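Local coordinates for YHR177W (Saccharomyces cerevisiae, PDB 4M8B), which probably binds DNA through its WOPR domain, the fungal transcription-factor module of the Gti1/Pac2 family, captured here in complex with DNA, at residues C[14-19]-C[77-82]; C[45-50]-C[143-148]. All blocks are in the same frame, centred on the assembly; numbering follows the deposited sequence.

Contact 1: C[14-19]-C[77-82]; sequences DDEQDL and SGKFLV. With nucleotides of chain A.
The ammonium NZ of Lys79 is held by OE2 of Glu16 in a 2.8 Å salt bridge and donates to the carbonyl O of Leu178 near the end of helix 172-179, with a further, weak bond to Gln179 O. Lys79 belongs to the tight β-hairpin of the WOPR domain that joins strands 75-77 and 80-88 through a type II' turn, with Gly78 supplying the positive phi (74°). Its chain is extended beyond CG and crosses that of Glu16 at about a right angle, and NZ meets OE2 from above the carboxylate plane, 39° out of it. The carboxylate and the helix carbonyl together would be expected to favour the charged lysine.

Beyond this pair, Leu19 and Phe80 reach toward each other tip to tip. CD1 of Leu19 lies 3.5 Å from CZ of Phe80, obliquely to the ring, while the Asp15 carbonyl O is at the ring edge. Lys121 makes a cation-pi contact with the ring.

The start of helix 16-28 is organised by acids. Asp15 is its N-cap, with a weak bond from Asp18 N, and its OD1 also meets Arg158. Asp18 OD2 accepts from Asp14 N at 3.1 Å on the anti side and forms a second salt bridge to Arg158, whereas OD1 bonds to Ser160. One residue beyond Phe80, the strand meets the bound DNA: CD1 of Leu81 packs 3.4 Å from O5' of DG11 of chain A.

Contact 2: C[45-50]-C[143-148]; sequences ELVNPG and IAYYTE
Gly50 N donates to Tyr145 O across 2.8 Å with an N-H...O angle of 153°, the donor standing 37° out of the carbonyl plane. This bond lies where the loop after helix 40-46 enters strand 51-56, which runs antiparallel to strand 137-147 in the central sheet of the WOPR domain; the next residue, Asn51, also pairs with the Tyr145 backbone. Gly50 has a positive phi, at which a side chain would be jammed against the preceding carbonyl.

Tyr145 carries most of the side-chain packing. Its chi1 of -63° sets CG beside the backbone N. CA of Val47 sits over the centre of one face of the ring in a CH-pi contact, 4.1 Å from the centroid. The two side chains cross at about a right angle, CG2 of Val47 resting against CE1 and CD1. Leu46 O approaches the ring obliquely on the CD2 side, and Asn48 O lies 3.6 Å from Tyr145 CB. The buried hydroxyl is held by Asp67 and Trp65, which fixes the far end of the ring. Two residues on in strand 137-147, CG2 of Thr147 lies 4.4 Å from CG of Pro49.

Overall arrangement
From the N terminus the chain passes through 14-19 at the start of helix 16-28, then through 45-50 after helix 40-46, before the hairpin at 77-82 closes contact 1 across 57 intervening residues. Only at 143-148, after strand 113-128, does contact 2 close, so the two contacts cross rather than nest. Both bring a segment from helices 16-28 and 40-46 and their flanking loops to one antiparallel sheet: contact 1 at strand 80-88, contact 2 at strand 137-147, with strand 113-128 paired to both. Their centres are 15 Å apart, yet they touch where Val82 CG1 packs 4.1 Å from Tyr146 OH.

Contact 1: C[14-19]-C[77-82]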
# COMPACT_ATOMS: atom_id res chain seq x y z
N ASP C 14 6.38 5.60 -4.27
CA ASP C 14 6.57 7.01 -3.91
C ASP C 14 5.60 7.93 -4.65
O ASP C 14 4.98 8.81 -4.04
CB ASP C 14 8.01 7.44 -4.16
CG ASP C 14 8.29 8.83 -3.63
OD1 ASP C 14 8.59 8.95 -2.42
OD2 ASP C 14 8.21 9.80 -4.41
N ASP C 15 5.47 7.73 -5.96
CA ASP C 15 4.61 8.58 -6.78
C ASP C 15 3.76 7.78 -7.77
O ASP C 15 3.76 6.55 -7.75
CB ASP C 15 5.44 9.63 -7.52
CG ASP C 15 6.33 9.03 -8.59
OD1 ASP C 15 6.77 7.87 -8.42
OD2 ASP C 15 6.60 9.71 -9.60
N GLU C 16 3.06 8.49 -8.65
CA GLU C 16 2.13 7.86 -9.59
C GLU C 16 2.85 7.01 -10.64
O GLU C 16 2.25 6.08 -11.20
CB GLU C 16 1.23 8.90 -10.26
CG GLU C 16 0.40 9.72 -9.28
CD GLU C 16 -0.58 10.65 -9.98
OE1 GLU C 16 -0.98 10.37 -11.13
OE2 GLU C 16 -0.95 11.68 -9.37
N GLN C 17 4.11 7.31 -10.90
CA GLN C 17 4.88 6.54 -11.87
C GLN C 17 5.15 5.14 -11.32
O GLN C 17 5.10 4.15 -12.05
CB GLN C 17 6.18 7.24 -12.24
CG GLN C 17 6.97 6.54 -13.33
CD GLN C 17 6.15 6.30 -14.59
OE1 GLN C 17 5.14 6.97 -14.82
NE2 GLN C 17 6.58 5.34 -15.41
N ASP C 18 5.42 5.07 -10.02
CA ASP C 18 5.59 3.79 -9.34
C ASP C 18 4.29 2.98 -9.37
O ASP C 18 4.30 1.79 -9.66
CB ASP C 18 6.07 4.00 -7.90
CG ASP C 18 7.53 4.44 -7.83
OD1 ASP C 18 8.32 4.02 -8.70
OD2 ASP C 18 7.88 5.19 -6.90
N LEU C 19 3.18 3.64 -9.07
CA LEU C 19 1.86 3.00 -9.11
C LEU C 19 1.53 2.46 -10.49
O LEU C 19 1.04 1.34 -10.62
CB LEU C 19 0.77 4.00 -8.71
CG LEU C 19 0.51 4.26 -7.23
CD1 LEU C 19 -0.49 5.39 -7.08
CD2 LEU C 19 -0.01 3.00 -6.57
N SER C 77 -1.41 11.59 2.22
CA SER C 77 -0.11 11.95 1.68
C SER C 77 -0.21 11.91 0.17
O SER C 77 0.00 10.87 -0.45
CB SER C 77 0.97 10.99 2.18
OG SER C 77 2.25 11.37 1.69
N GLY C 78 -0.55 13.05 -0.42
CA GLY C 78 -0.81 13.12 -1.84
C GLY C 78 -2.15 12.48 -2.15
O GLY C 78 -3.19 12.96 -1.72
N LYS C 79 -2.11 11.38 -2.90
CA LYS C 79 -3.32 10.64 -3.21
C LYS C 79 -3.34 9.32 -2.44
O LYS C 79 -4.22 8.49 -2.64
CB LYS C 79 -3.42 10.39 -4.72
CG LYS C 79 -3.37 11.66 -5.55
CD LYS C 79 -3.49 11.36 -7.04
CE LYS C 79 -3.47 12.64 -7.86
NZ LYS C 79 -3.63 12.38 -9.31
N PHE C 80 -2.36 9.15 -1.56
CA PHE C 80 -2.26 7.94 -0.74
C PHE C 80 -2.87 8.15 0.64
O PHE C 80 -2.91 9.27 1.14
CB PHE C 80 -0.79 7.53 -0.55
CG PHE C 80 -0.11 7.10 -1.82
CD1 PHE C 80 -0.35 5.85 -2.36
CD2 PHE C 80 0.80 7.93 -2.45
CE1 PHE C 80 0.28 5.44 -3.52
CE2 PHE C 80 1.44 7.53 -3.61
CZ PHE C 80 1.18 6.29 -4.14
N LEU C 81 -3.34 7.06 1.23
CA LEU C 81 -3.67 7.06 2.65
C LEU C 81 -2.52 6.39 3.39
O LEU C 81 -1.96 5.40 2.92
CB LEU C 81 -4.99 6.32 2.91
CG LEU C 81 -6.24 7.09 2.48
CD1 LEU C 81 -7.51 6.29 2.78
CD2 LEU C 81 -6.28 8.44 3.17
N VAL C 82 -2.15 6.94 4.55
CA VAL C 82 -1.05 6.39 5.33
C VAL C 82 -1.49 6.02 6.74
O VAL C 82 -2.29 6.73 7.36
CB VAL C 82 0.14 7.37 5.40
CG1 VAL C 82 1.23 6.83 6.30
CG2 VAL C 82 0.68 7.64 4.01
P DG A 11 -10.37 4.30 -0.21
OP1 DG A 11 -11.39 4.58 -1.24
OP2 DG A 11 -9.22 3.44 -0.56
O5' DG A 11 -9.81 5.69 0.34
C5' DG A 11 -10.47 6.93 0.05
C4' DG A 11 -11.70 7.17 0.91
O4' DG A 11 -11.44 6.80 2.28
C3' DG A 11 -12.15 8.61 1.02
O3' DG A 11 -13.00 8.95 -0.06
C2' DG A 11 -12.86 8.67 2.38
C1' DG A 11 -12.33 7.47 3.14
N9 DG A 11 -11.65 7.76 4.40
C8 DG A 11 -10.34 7.47 4.72
N7 DG A 11 -10.00 7.83 5.93
C5 DG A 11 -11.16 8.38 6.46
C6 DG A 11 -11.41 8.93 7.74
O6 DG A 11 -10.63 9.05 8.70
N1 DG A 11 -12.73 9.37 7.86
C2 DG A 11 -13.68 9.29 6.87
N2 DG A 11 -14.90 9.77 7.17
N3 DG A 11 -13.46 8.77 5.67
C4 DG A 11 -12.18 8.34 5.53

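Contact 2: C[45-50]-C[143-148]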
# COMPACT_ATOMS: atom_id res chain seq x y z
N GLU C 45 2.41 -12.66 8.17
CA GLU C 45 3.51 -12.61 7.21
C GLU C 45 3.34 -11.49 6.18
O GLU C 45 4.29 -11.13 5.48
CB GLU C 45 3.64 -13.95 6.49
CG GLU C 45 3.86 -15.16 7.39
CD GLU C 45 5.28 -15.25 7.91
OE1 GLU C 45 5.90 -14.19 8.16
OE2 GLU C 45 5.79 -16.38 8.06
N LEU C 46 2.17 -10.91 6.08
CA LEU C 46 1.89 -9.96 5.06
C LEU C 46 2.71 -8.76 5.17
O LEU C 46 3.05 -8.09 4.26
CB LEU C 46 0.48 -9.50 5.21
CG LEU C 46 -0.54 -10.55 4.98
CD1 LEU C 46 -1.90 -9.93 4.94
CD2 LEU C 46 -0.27 -11.24 3.69
N VAL C 47 2.99 -8.45 6.38
CA VAL C 47 3.23 -7.15 6.81
C VAL C 47 4.67 -6.79 6.69
O VAL C 47 5.06 -5.84 7.23
CB VAL C 47 2.63 -7.05 8.19
CG1 VAL C 47 3.61 -6.93 9.32
CG2 VAL C 47 1.62 -5.97 8.23
N ASN C 48 5.45 -7.60 6.04
CA ASN C 48 6.84 -7.35 5.86
C ASN C 48 7.13 -6.18 5.01
O ASN C 48 6.50 -5.97 4.05
CB ASN C 48 7.46 -8.53 5.22
CG ASN C 48 7.50 -9.70 6.11
OD1 ASN C 48 7.47 -9.58 7.27
ND2 ASN C 48 7.60 -10.85 5.55
N PRO C 49 8.20 -5.39 5.44
CA PRO C 49 8.51 -4.26 4.58
C PRO C 49 8.92 -4.56 3.18
O PRO C 49 9.61 -5.46 2.98
CB PRO C 49 9.72 -3.70 5.25
CG PRO C 49 9.33 -3.75 6.61
CD PRO C 49 9.08 -5.17 6.68
N GLY C 50 8.50 -3.77 2.22
CA GLY C 50 8.76 -4.05 0.82
C GLY C 50 7.62 -4.81 0.16
O GLY C 50 7.55 -4.88 -1.07
N ILE C 143 -1.93 -2.04 -1.60
CA ILE C 143 -1.42 -1.92 -0.24
C ILE C 143 0.09 -2.10 -0.26
O ILE C 143 0.61 -3.04 -0.86
CB ILE C 143 -2.04 -2.98 0.69
CG1 ILE C 143 -3.54 -3.10 0.45
CG2 ILE C 143 -1.76 -2.64 2.14
CD1 ILE C 143 -4.34 -1.90 0.90
N ALA C 144 0.81 -1.19 0.40
CA ALA C 144 2.26 -1.27 0.45
C ALA C 144 2.76 -1.10 1.88
O ALA C 144 2.40 -0.14 2.56
CB ALA C 144 2.90 -0.23 -0.47
N TYR C 145 3.59 -2.04 2.33
CA TYR C 145 4.17 -1.96 3.66
C TYR C 145 5.63 -1.54 3.60
O TYR C 145 6.37 -1.94 2.70
CB TYR C 145 4.05 -3.30 4.38
CG TYR C 145 2.63 -3.75 4.62
CD1 TYR C 145 1.96 -3.40 5.78
CD2 TYR C 145 1.95 -4.51 3.68
CE1 TYR C 145 0.66 -3.81 6.01
CE2 TYR C 145 0.65 -4.92 3.89
CZ TYR C 145 0.01 -4.57 5.06
OH TYR C 145 -1.29 -4.97 5.27
N TYR C 146 6.03 -0.72 4.56
CA TYR C 146 7.40 -0.25 4.63
C TYR C 146 7.68 0.28 6.02
O TYR C 146 6.82 0.23 6.90
CB TYR C 146 7.66 0.82 3.57
CG TYR C 146 6.79 2.05 3.71
CD1 TYR C 146 5.46 2.02 3.33
CD2 TYR C 146 7.30 3.24 4.21
CE1 TYR C 146 4.65 3.13 3.45
CE2 TYR C 146 6.50 4.36 4.34
CZ TYR C 146 5.18 4.30 3.95
OH TYR C 146 4.39 5.41 4.07
N THR C 147 8.88 0.80 6.24
CA THR C 147 9.25 1.31 7.55
C THR C 147 10.05 2.60 7.44
O THR C 147 10.74 2.82 6.45
CB THR C 147 10.06 0.27 8.35
OG1 THR C 147 10.33 0.78 9.66
CG2 THR C 147 11.37 -0.04 7.65
N GLU C 148 9.94 3.44 8.46
CA GLU C 148 10.67 4.70 8.52
C GLU C 148 12.15 4.46 8.28
O GLU C 148 12.80 5.20 7.54
CB GLU C 148 10.45 5.37 9.89
CG GLU C 148 8.98 5.48 10.30
CD GLU C 148 8.80 5.92 11.75
OE1 GLU C 148 7.64 6.05 12.19
OE2 GLU C 148 9.82 6.14 12.44